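Local coordinates for protein beta-lactamase OXA-2 (PDB 1K38) that hydrolyses beta-lactam antibiotics, oxacillin among them, to substituted beta-amino acids as a class D serine beta-lactamase, at residues V172-L175 with M176-E179; L154-Y158 with R159-P163; N98-V101 with W102-E105; F164-E167 with H168-V172. All coordinates share one frame; numbering follows the deposited sequence.

Contact 1 (V172-L175 with M176-E179)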
# COMPACT_ATOMS: atom_id res chain seq x y z
N VAL A 172 -7.43 -3.33 -4.42
CA VAL A 172 -7.36 -2.30 -5.44
C VAL A 172 -6.62 -1.06 -4.92
O VAL A 172 -5.82 -0.48 -5.64
CB VAL A 172 -8.77 -1.91 -5.94
CG1 VAL A 172 -8.69 -0.68 -6.85
CG2 VAL A 172 -9.38 -3.07 -6.71
N LYS A 173 -6.88 -0.66 -3.68
CA LYS A 173 -6.18 0.51 -3.14
C LYS A 173 -4.69 0.25 -3.03
O LYS A 173 -3.87 1.17 -3.14
CB LYS A 173 -6.78 0.91 -1.78
CG LYS A 173 -8.12 1.62 -1.93
CD LYS A 173 -8.69 2.09 -0.60
CE LYS A 173 -9.25 0.94 0.22
NZ LYS A 173 -9.92 1.40 1.47
N ASP A 174 -4.31 -1.01 -2.82
CA ASP A 174 -2.90 -1.34 -2.74
C ASP A 174 -2.29 -1.29 -4.15
O ASP A 174 -1.18 -0.78 -4.33
CB ASP A 174 -2.70 -2.72 -2.13
CG ASP A 174 -1.32 -2.88 -1.55
OD1 ASP A 174 -1.14 -2.70 -0.32
OD2 ASP A 174 -0.41 -3.15 -2.35
N LEU A 175 -3.01 -1.80 -5.14
CA LEU A 175 -2.52 -1.79 -6.52
C LEU A 175 -2.30 -0.36 -7.02
O LEU A 175 -1.44 -0.13 -7.88
CB LEU A 175 -3.52 -2.53 -7.43
CG LEU A 175 -3.69 -4.03 -7.15
CD1 LEU A 175 -4.85 -4.58 -7.97
CD2 LEU A 175 -2.39 -4.76 -7.49
N MET A 176 -3.05 0.58 -6.47
CA MET A 176 -2.96 1.99 -6.85
C MET A 176 -1.75 2.73 -6.29
O MET A 176 -1.48 3.87 -6.67
CB MET A 176 -4.23 2.74 -6.40
CG MET A 176 -5.49 2.39 -7.17
SD MET A 176 -6.95 3.11 -6.40
CE MET A 176 -6.59 4.87 -6.54
N ILE A 177 -1.00 2.10 -5.38
CA ILE A 177 0.15 2.79 -4.80
C ILE A 177 1.18 3.19 -5.84
O ILE A 177 1.67 2.35 -6.60
CB ILE A 177 0.83 1.93 -3.72
CG1 ILE A 177 -0.15 1.71 -2.56
CG2 ILE A 177 2.09 2.62 -3.21
CD1 ILE A 177 0.28 0.60 -1.61
N VAL A 178 1.51 4.47 -5.86
CA VAL A 178 2.47 5.02 -6.81
C VAL A 178 3.73 5.53 -6.10
O VAL A 178 4.83 5.49 -6.66
CB VAL A 178 1.85 6.20 -7.61
CG1 VAL A 178 2.92 6.87 -8.47
CG2 VAL A 178 0.72 5.68 -8.49
N GLU A 179 3.57 5.99 -4.87
CA GLU A 179 4.69 6.52 -4.11
C GLU A 179 4.29 6.61 -2.64
O GLU A 179 3.11 6.69 -2.32
CB GLU A 179 5.03 7.92 -4.63
CG GLU A 179 6.46 8.37 -4.39
CD GLU A 179 6.73 9.74 -5.01
OE1 GLU A 179 6.24 9.99 -6.13
OE2 GLU A 179 7.44 10.55 -4.38
O HOH W 1 1.27 -0.45 -7.14
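Val172 and Met176 meet twice, once through the backbone and once through their side chains. The amide of Met176 donates to the carbonyl of Val172, with N and O 3.1 Å apart and an N-H...O angle of 139°, a bent bond in the last turn of helix 166-175. The Met176 side chain crosses that of Val172 at a slant: Met176 CG lies 3.3 Å from Val172 O, and SD reaches Val172 CG1 at 4.2 Å. One residue on, Ile177 N donates to Asp174 O at 3.1 Å, closing a four-residue turn. This bond is nearly straight at the hydrogen, 165°, but the donor stands above the carbonyl plane. Asp174 O also has Ile177 CG1 at 3.2 Å, because CG1 sits beside the backbone N (chi1 -64°); from there CD1 comes up against the carboxylate group, 3.8 Å from Asp174 OD1. A water bridges Leu175 O and Ile177 O, donating to both, so both carbonyls are satisfied where the helix has run out.

The charged ends find their partners beyond these two segments. Asp174 OD2 forms salt bridges with Arg93 and with Arg187 of the second subunit, while Lys173 NZ is bonded to Asn160 OD1 and to the carbonyls of Leu157 and Tyr158. Ile177 packs on its own counterpart across the dimer interface. The whole is a helix-to-strand junction leading into edge strand 177-181, where Val178 and Glu179 both face Leu186 in a classic beta bulge.

Contact 2 (L154-Y158 with R159-P163)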
# COMPACT_ATOMS: atom_id res chain seq x y z
N LEU A 154 -13.89 7.80 -5.74
CA LEU A 154 -12.66 7.53 -4.99
C LEU A 154 -12.87 7.61 -3.48
O LEU A 154 -12.28 6.83 -2.73
CB LEU A 154 -11.56 8.52 -5.41
CG LEU A 154 -11.06 8.36 -6.85
CD1 LEU A 154 -10.18 9.55 -7.20
CD2 LEU A 154 -10.29 7.05 -7.00
N ARG A 155 -13.70 8.55 -3.04
CA ARG A 155 -13.95 8.69 -1.61
C ARG A 155 -14.67 7.46 -1.06
O ARG A 155 -14.40 7.04 0.07
CB ARG A 155 -14.75 9.96 -1.35
CG ARG A 155 -13.99 11.20 -1.76
CD ARG A 155 -14.80 12.47 -1.58
NE ARG A 155 -14.64 13.04 -0.25
CZ ARG A 155 -15.02 14.27 0.07
NH1 ARG A 155 -15.59 15.04 -0.85
NH2 ARG A 155 -14.82 14.74 1.29
N LYS A 156 -15.56 6.88 -1.86
CA LYS A 156 -16.27 5.68 -1.43
C LYS A 156 -15.29 4.51 -1.30
O LYS A 156 -15.34 3.76 -0.33
CB LYS A 156 -17.39 5.34 -2.41
CG LYS A 156 -18.55 6.33 -2.35
CD LYS A 156 -19.74 5.90 -3.20
CE LYS A 156 -19.44 5.99 -4.68
NZ LYS A 156 -20.69 5.82 -5.48
N LEU A 157 -14.39 4.38 -2.27
CA LEU A 157 -13.38 3.33 -2.24
C LEU A 157 -12.50 3.48 -0.99
O LEU A 157 -12.21 2.52 -0.29
CB LEU A 157 -12.50 3.40 -3.50
CG LEU A 157 -11.32 2.42 -3.57
CD1 LEU A 157 -11.83 0.98 -3.49
CD2 LEU A 157 -10.55 2.63 -4.87
N TYR A 158 -12.08 4.71 -0.74
CA TYR A 158 -11.24 5.03 0.41
C TYR A 158 -11.91 4.57 1.71
O TYR A 158 -11.26 3.98 2.57
CB TYR A 158 -11.00 6.54 0.45
CG TYR A 158 -10.28 7.03 1.69
CD1 TYR A 158 -8.94 6.72 1.92
CD2 TYR A 158 -10.94 7.83 2.62
CE1 TYR A 158 -8.27 7.19 3.05
CE2 TYR A 158 -10.28 8.31 3.76
CZ TYR A 158 -8.95 7.99 3.96
OH TYR A 158 -8.29 8.49 5.06
N ARG A 159 -13.21 4.82 1.81
CA ARG A 159 -13.97 4.47 3.01
C ARG A 159 -14.47 3.03 3.04
O ARG A 159 -15.15 2.63 3.99
CB ARG A 159 -15.18 5.42 3.13
CG ARG A 159 -14.81 6.89 3.29
CD ARG A 159 -14.29 7.17 4.69
NE ARG A 159 -13.85 8.56 4.83
CZ ARG A 159 -13.40 9.08 5.96
NH1 ARG A 159 -13.33 8.34 7.06
NH2 ARG A 159 -12.99 10.35 5.99
N ASN A 160 -14.13 2.25 2.01
CA ASN A 160 -14.56 0.85 1.92
C ASN A 160 -16.08 0.78 1.81
O ASN A 160 -16.70 -0.21 2.21
CB ASN A 160 -14.10 0.07 3.15
CG ASN A 160 -12.59 0.11 3.34
OD1 ASN A 160 -11.83 -0.26 2.44
ND2 ASN A 160 -12.15 0.57 4.51
N GLU A 161 -16.68 1.82 1.23
CA GLU A 161 -18.13 1.91 1.08
C GLU A 161 -18.73 1.36 -0.21
O GLU A 161 -19.94 1.39 -0.39
CB GLU A 161 -18.58 3.37 1.22
CG GLU A 161 -18.14 4.04 2.50
CD GLU A 161 -18.55 5.50 2.54
OE1 GLU A 161 -18.54 6.15 1.48
OE2 GLU A 161 -18.88 5.99 3.64
N LEU A 162 -17.89 0.88 -1.11
CA LEU A 162 -18.41 0.33 -2.36
C LEU A 162 -19.02 -1.04 -2.09
O LEU A 162 -18.61 -1.74 -1.16
CB LEU A 162 -17.30 0.24 -3.41
CG LEU A 162 -16.72 1.58 -3.88
CD1 LEU A 162 -15.55 1.32 -4.80
CD2 LEU A 162 -17.79 2.41 -4.59
N PRO A 163 -20.01 -1.45 -2.91
CA PRO A 163 -20.68 -2.74 -2.76
C PRO A 163 -19.87 -3.93 -3.28
O PRO A 163 -20.33 -4.69 -4.13
CB PRO A 163 -21.97 -2.54 -3.53
CG PRO A 163 -21.52 -1.69 -4.67
CD PRO A 163 -20.62 -0.66 -3.99
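Arg155 and Arg159 are joined one turn apart at the end of helix 147-158: Arg159 N donates to Arg155 O at 3.1 Å, and Arg159 CG rests 3.2 Å from the same oxygen. Both guanidinium groups go to Glu28, one to each carboxylate oxygen, so a single acid lies between two like charges and probably offsets their repulsion. At Lys156 the carbonyl receives the amide of Glu161, N to O 2.8 Å, from five residues on. The lysine chain serves as a surface: CB takes Leu162 CD2 at 3.7 Å, with the two side chains crossing at about a right angle, and Glu161 OE1 comes up to CG. NZ itself turns to Ile123 O in a weak bond.

The bond from Glu161 and the one that Asn160 N makes to Leu157 O (3.0 Å), together with the positive phi of Asn160 (64°), form a Schellman motif that ends the helix and turns the chain toward helix 166-175. Asn160 N stands well above the plane of the Leu157 carbonyl. The side-chain amide of Asn160 donates through ND2 to Glu70 of the second subunit.

Leu157 puts CB 3.9 Å from Leu162 CD1, so the two methyls of Leu162 divide between Leu157 and Lys156. Tyr158, with CG anti to the backbone N (chi1 173°), runs alongside Arg159. Its CE2 lies over one face of the guanidinium, 3.7 Å from Arg159 NE, with ring and guanidinium planes 82° apart; Phe71 of the second subunit meets the tyrosine ring edge-to-face.

Contact 3 (N98-V101 with W102-E105). With FMT (formic acid), chain C.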
# COMPACT_ATOMS: atom_id res chain seq x y z
N ASN A 98 0.96 -0.29 -15.64
CA ASN A 98 1.24 -0.03 -17.05
C ASN A 98 0.01 0.18 -17.93
O ASN A 98 0.15 0.30 -19.15
CB ASN A 98 2.06 -1.19 -17.62
CG ASN A 98 3.40 -1.35 -16.95
OD1 ASN A 98 4.27 -0.49 -17.08
ND2 ASN A 98 3.57 -2.44 -16.22
N SER A 99 -1.17 0.24 -17.32
CA SER A 99 -2.41 0.42 -18.08
C SER A 99 -2.46 -0.60 -19.21
O SER A 99 -2.75 -0.27 -20.36
CB SER A 99 -2.49 1.84 -18.65
OG SER A 99 -2.62 2.79 -17.62
N THR A 100 -2.19 -1.86 -18.86
CA THR A 100 -2.20 -2.94 -19.84
C THR A 100 -3.63 -3.31 -20.18
O THR A 100 -4.25 -4.18 -19.56
CB THR A 100 -1.45 -4.16 -19.29
OG1 THR A 100 -0.16 -3.75 -18.82
CG2 THR A 100 -1.27 -5.20 -20.39
N VAL A 101 -4.16 -2.62 -21.19
CA VAL A 101 -5.53 -2.82 -21.62
C VAL A 101 -5.93 -4.24 -21.99
O VAL A 101 -7.03 -4.68 -21.64
CB VAL A 101 -5.86 -1.88 -22.81
CG1 VAL A 101 -7.33 -2.02 -23.19
CG2 VAL A 101 -5.53 -0.44 -22.44
N TRP A 102 -5.06 -4.98 -22.69
CA TRP A 102 -5.45 -6.33 -23.09
C TRP A 102 -5.83 -7.25 -21.93
O TRP A 102 -6.65 -8.15 -22.11
CB TRP A 102 -4.38 -7.00 -23.97
CG TRP A 102 -3.04 -7.29 -23.35
CD1 TRP A 102 -1.90 -6.55 -23.48
CD2 TRP A 102 -2.68 -8.46 -22.60
NE1 TRP A 102 -0.85 -7.19 -22.86
CE2 TRP A 102 -1.30 -8.36 -22.31
CE3 TRP A 102 -3.39 -9.58 -22.14
CZ2 TRP A 102 -0.61 -9.34 -21.58
CZ3 TRP A 102 -2.70 -10.56 -21.42
CH2 TRP A 102 -1.33 -10.43 -21.15
N VAL A 103 -5.26 -7.02 -20.76
CA VAL A 103 -5.60 -7.84 -19.60
C VAL A 103 -7.05 -7.59 -19.22
O VAL A 103 -7.82 -8.52 -18.97
CB VAL A 103 -4.69 -7.52 -18.39
CG1 VAL A 103 -5.22 -8.21 -17.14
CG2 VAL A 103 -3.27 -7.97 -18.67
N TYR A 104 -7.43 -6.31 -19.18
CA TYR A 104 -8.79 -5.97 -18.81
C TYR A 104 -9.81 -6.29 -19.90
O TYR A 104 -11.00 -6.40 -19.63
CB TYR A 104 -8.86 -4.50 -18.37
CG TYR A 104 -8.24 -4.31 -17.00
CD1 TYR A 104 -6.86 -4.39 -16.83
CD2 TYR A 104 -9.04 -4.15 -15.87
CE1 TYR A 104 -6.28 -4.30 -15.56
CE2 TYR A 104 -8.48 -4.06 -14.59
CZ TYR A 104 -7.10 -4.15 -14.44
OH TYR A 104 -6.53 -4.08 -13.19
N GLU A 105 -9.33 -6.47 -21.13
CA GLU A 105 -10.22 -6.84 -22.22
C GLU A 105 -10.64 -8.28 -21.93
O GLU A 105 -11.78 -8.67 -22.18
CB GLU A 105 -9.50 -6.76 -23.57
CG GLU A 105 -9.29 -5.34 -24.07
CD GLU A 105 -8.51 -5.29 -25.37
OE1 GLU A 105 -8.90 -6.01 -26.31
OE2 GLU A 105 -7.52 -4.53 -25.45
C FMT C . -2.66 5.98 -19.54
O1 FMT C . -1.67 7.11 -19.71
O2 FMT C . -2.31 5.10 -18.32
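Thr100 lays its methyl over the face of Trp102 in a CH-pi contact at the start of helix 101-111, just after the Schellman motif that ends helix 92-97. Ser99, Thr100 and Val101 form the Ser-X-Val motif of class D beta-lactamases, which borders the active site. Thr100 CG2 is 3.5 Å from the centroid of the five-membered ring and 27° off its normal. Val103 CG2 lies over the same face, toward the rim, and touches Thr100 CG2 at 3.8 Å. The indole is brought under the threonine by a chi1 of 65°, which sets CG between the backbone N and the carbonyl carbon.

Thr100 is the centre of an inverse gamma turn, and its carbonyl accepts Val103 N at 3.2 Å from above the carbonyl plane; the same oxygen lies in the plane of the Tyr104 ring, at its edge. Glu105 N donates to Val101 O at 3.0 Å.

Further out, Trp102 NE1 is bonded to His86 O and the indole meets Arg81 in a cation-pi contact. Thr100 OG1 is bonded to Gln90 and Tyr104 OH to Thr58, which fix the outer ends of these groups. Ser99 touches Ser51, predicted to form the acyl-ester, and its OG is hydrogen-bonded to Lys189 NZ, probably substrate-binding; a formic acid bonded to Thr190 and Arg228 lies doubtfully close to Ser99 OG. The side chain of Val101 also approaches Ser51, while its CG1 methyl lies 3.4 Å from Glu105 OE2.

Contact 4 (F164-E167 with H168-V172)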
# COMPACT_ATOMS: atom_id res chain seq x y z
N PHE A 164 -18.65 -4.07 -2.75
CA PHE A 164 -17.75 -5.15 -3.11
C PHE A 164 -17.08 -5.62 -1.83
O PHE A 164 -17.06 -4.89 -0.84
CB PHE A 164 -16.67 -4.66 -4.08
CG PHE A 164 -17.20 -4.27 -5.43
CD1 PHE A 164 -17.46 -5.24 -6.39
CD2 PHE A 164 -17.46 -2.94 -5.73
CE1 PHE A 164 -17.98 -4.89 -7.63
CE2 PHE A 164 -17.98 -2.58 -6.97
CZ PHE A 164 -18.24 -3.55 -7.92
N ARG A 165 -16.54 -6.83 -1.84
CA ARG A 165 -15.84 -7.36 -0.67
C ARG A 165 -14.79 -6.35 -0.24
O ARG A 165 -14.07 -5.81 -1.08
CB ARG A 165 -15.13 -8.68 -1.00
CG ARG A 165 -16.03 -9.84 -1.37
CD ARG A 165 -15.19 -11.04 -1.77
NE ARG A 165 -16.01 -12.20 -2.14
CZ ARG A 165 -16.03 -13.34 -1.47
NH1 ARG A 165 -15.29 -13.50 -0.38
NH2 ARG A 165 -16.81 -14.34 -1.88
N VAL A 166 -14.69 -6.11 1.06
CA VAL A 166 -13.69 -5.17 1.54
C VAL A 166 -12.29 -5.65 1.13
O VAL A 166 -11.41 -4.83 0.84
CB VAL A 166 -13.77 -5.00 3.07
CG1 VAL A 166 -12.54 -4.25 3.60
CG2 VAL A 166 -15.04 -4.22 3.42
N GLU A 167 -12.08 -6.97 1.09
CA GLU A 167 -10.77 -7.47 0.68
C GLU A 167 -10.43 -7.00 -0.73
O GLU A 167 -9.26 -6.68 -1.02
CB GLU A 167 -10.71 -9.01 0.76
CG GLU A 167 -11.70 -9.75 -0.13
CD GLU A 167 -11.35 -11.23 -0.26
OE1 GLU A 167 -10.22 -11.54 -0.68
OE2 GLU A 167 -12.21 -12.08 0.06
N HIS A 168 -11.43 -6.94 -1.60
CA HIS A 168 -11.21 -6.50 -2.98
C HIS A 168 -10.93 -5.00 -3.04
O HIS A 168 -10.09 -4.54 -3.82
CB HIS A 168 -12.41 -6.84 -3.86
CG HIS A 168 -12.60 -8.31 -4.08
ND1 HIS A 168 -11.59 -9.22 -3.88
CD2 HIS A 168 -13.67 -9.01 -4.51
CE1 HIS A 168 -12.03 -10.43 -4.18
NE2 HIS A 168 -13.29 -10.33 -4.56
N GLN A 169 -11.64 -4.24 -2.21
CA GLN A 169 -11.43 -2.80 -2.17
C GLN A 169 -10.02 -2.52 -1.65
O GLN A 169 -9.34 -1.62 -2.15
CB GLN A 169 -12.48 -2.12 -1.29
CG GLN A 169 -13.90 -2.26 -1.82
CD GLN A 169 -14.92 -1.52 -0.98
OE1 GLN A 169 -14.98 -0.29 -1.00
NE2 GLN A 169 -15.73 -2.27 -0.24
N ARG A 170 -9.57 -3.28 -0.66
CA ARG A 170 -8.23 -3.08 -0.13
C ARG A 170 -7.16 -3.46 -1.16
O ARG A 170 -6.16 -2.77 -1.31
CB ARG A 170 -8.02 -3.89 1.15
CG ARG A 170 -8.88 -3.41 2.30
CD ARG A 170 -8.38 -3.93 3.64
NE ARG A 170 -9.28 -3.53 4.72
CZ ARG A 170 -9.45 -2.28 5.15
NH1 ARG A 170 -8.75 -1.28 4.61
NH2 ARG A 170 -10.35 -2.02 6.08
N LEU A 171 -7.38 -4.56 -1.88
CA LEU A 171 -6.43 -4.97 -2.90
C LEU A 171 -6.30 -3.89 -3.97
O LEU A 171 -5.19 -3.55 -4.39
CB LEU A 171 -6.85 -6.29 -3.55
CG LEU A 171 -5.97 -6.76 -4.72
CD1 LEU A 171 -4.50 -6.76 -4.31
CD2 LEU A 171 -6.41 -8.17 -5.16
N VAL A 172 -7.43 -3.33 -4.42
CA VAL A 172 -7.36 -2.30 -5.44
C VAL A 172 -6.62 -1.06 -4.92
O VAL A 172 -5.82 -0.48 -5.64
CB VAL A 172 -8.77 -1.91 -5.94
CG1 VAL A 172 -8.69 -0.68 -6.85
CG2 VAL A 172 -9.38 -3.07 -6.71
O HOH W 2 -8.70 -9.95 -2.04
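The first turn of helix 166-175 has Arg165 at its N-cap position. Arg165 and His168 lie side by side and point the same way: Arg165 CB sits over the imidazole face in a CH-pi contact, 4.2 Å from the centroid, and the extended chain carries CD on to 3.4 Å from His168 NE2. The guanidinium is turned 44° from the ring and makes a weak salt bridge with Glu167, NH1 to OE2. Glu167 flanks the histidine as well, since its CG stands between the backbone N and the carbonyl carbon (chi1 61°), which brings the carboxylate alongside the ring. A water donates to Glu167 OE1 and makes a weak contact with His168 ND1.

Arg165 O is gripped in the carbonyl plane by Gln169 N at 3.1 Å, and more weakly by His168 N. The next two turn bonds follow in order, Arg170 N to Val166 O at 2.8 Å and Leu171 N to Glu167 O at 3.0 Å. Gln169 reaches back past the N-cap: its NE2 donates weakly to Phe164 O and to Asn160 O, while OE1 accepts from Leu162 N, so the amide ties the incoming loop to the helix.

At the subunit interface, Val166 and Glu167 pack against Glu167 and Val166 of the second subunit, and Arg170 forms a salt bridge with Glu70 of that subunit. The aliphatic part of this arginine runs alongside Val166, whose CG1 methyl lies 3.5 Å from Arg170 NE.

Overall arrangement
From the N terminus, contact 3 comes first, at the short connection between helices 92-97 and 101-111 beside the active site; its nearest atoms stay about 6 Å from contact 1. Contact 2 then ends helix 147-158, and its loop leads directly into contact 4, the start of helix 166-175. Contact 1 finishes that helix and enters edge strand 177-181, beginning on Val172, where contact 4 ends. Each closes only a local turn; contacts 3, 2 and 4 follow in series, and none nests or crosses. Gln169 joins contact 4 to contact 2, and Lys173 joins contact 1 to contact 2, tying helix 147-158 and its loop to helix 166-175. Contacts 1, 2 and 4 also touch the second subunit.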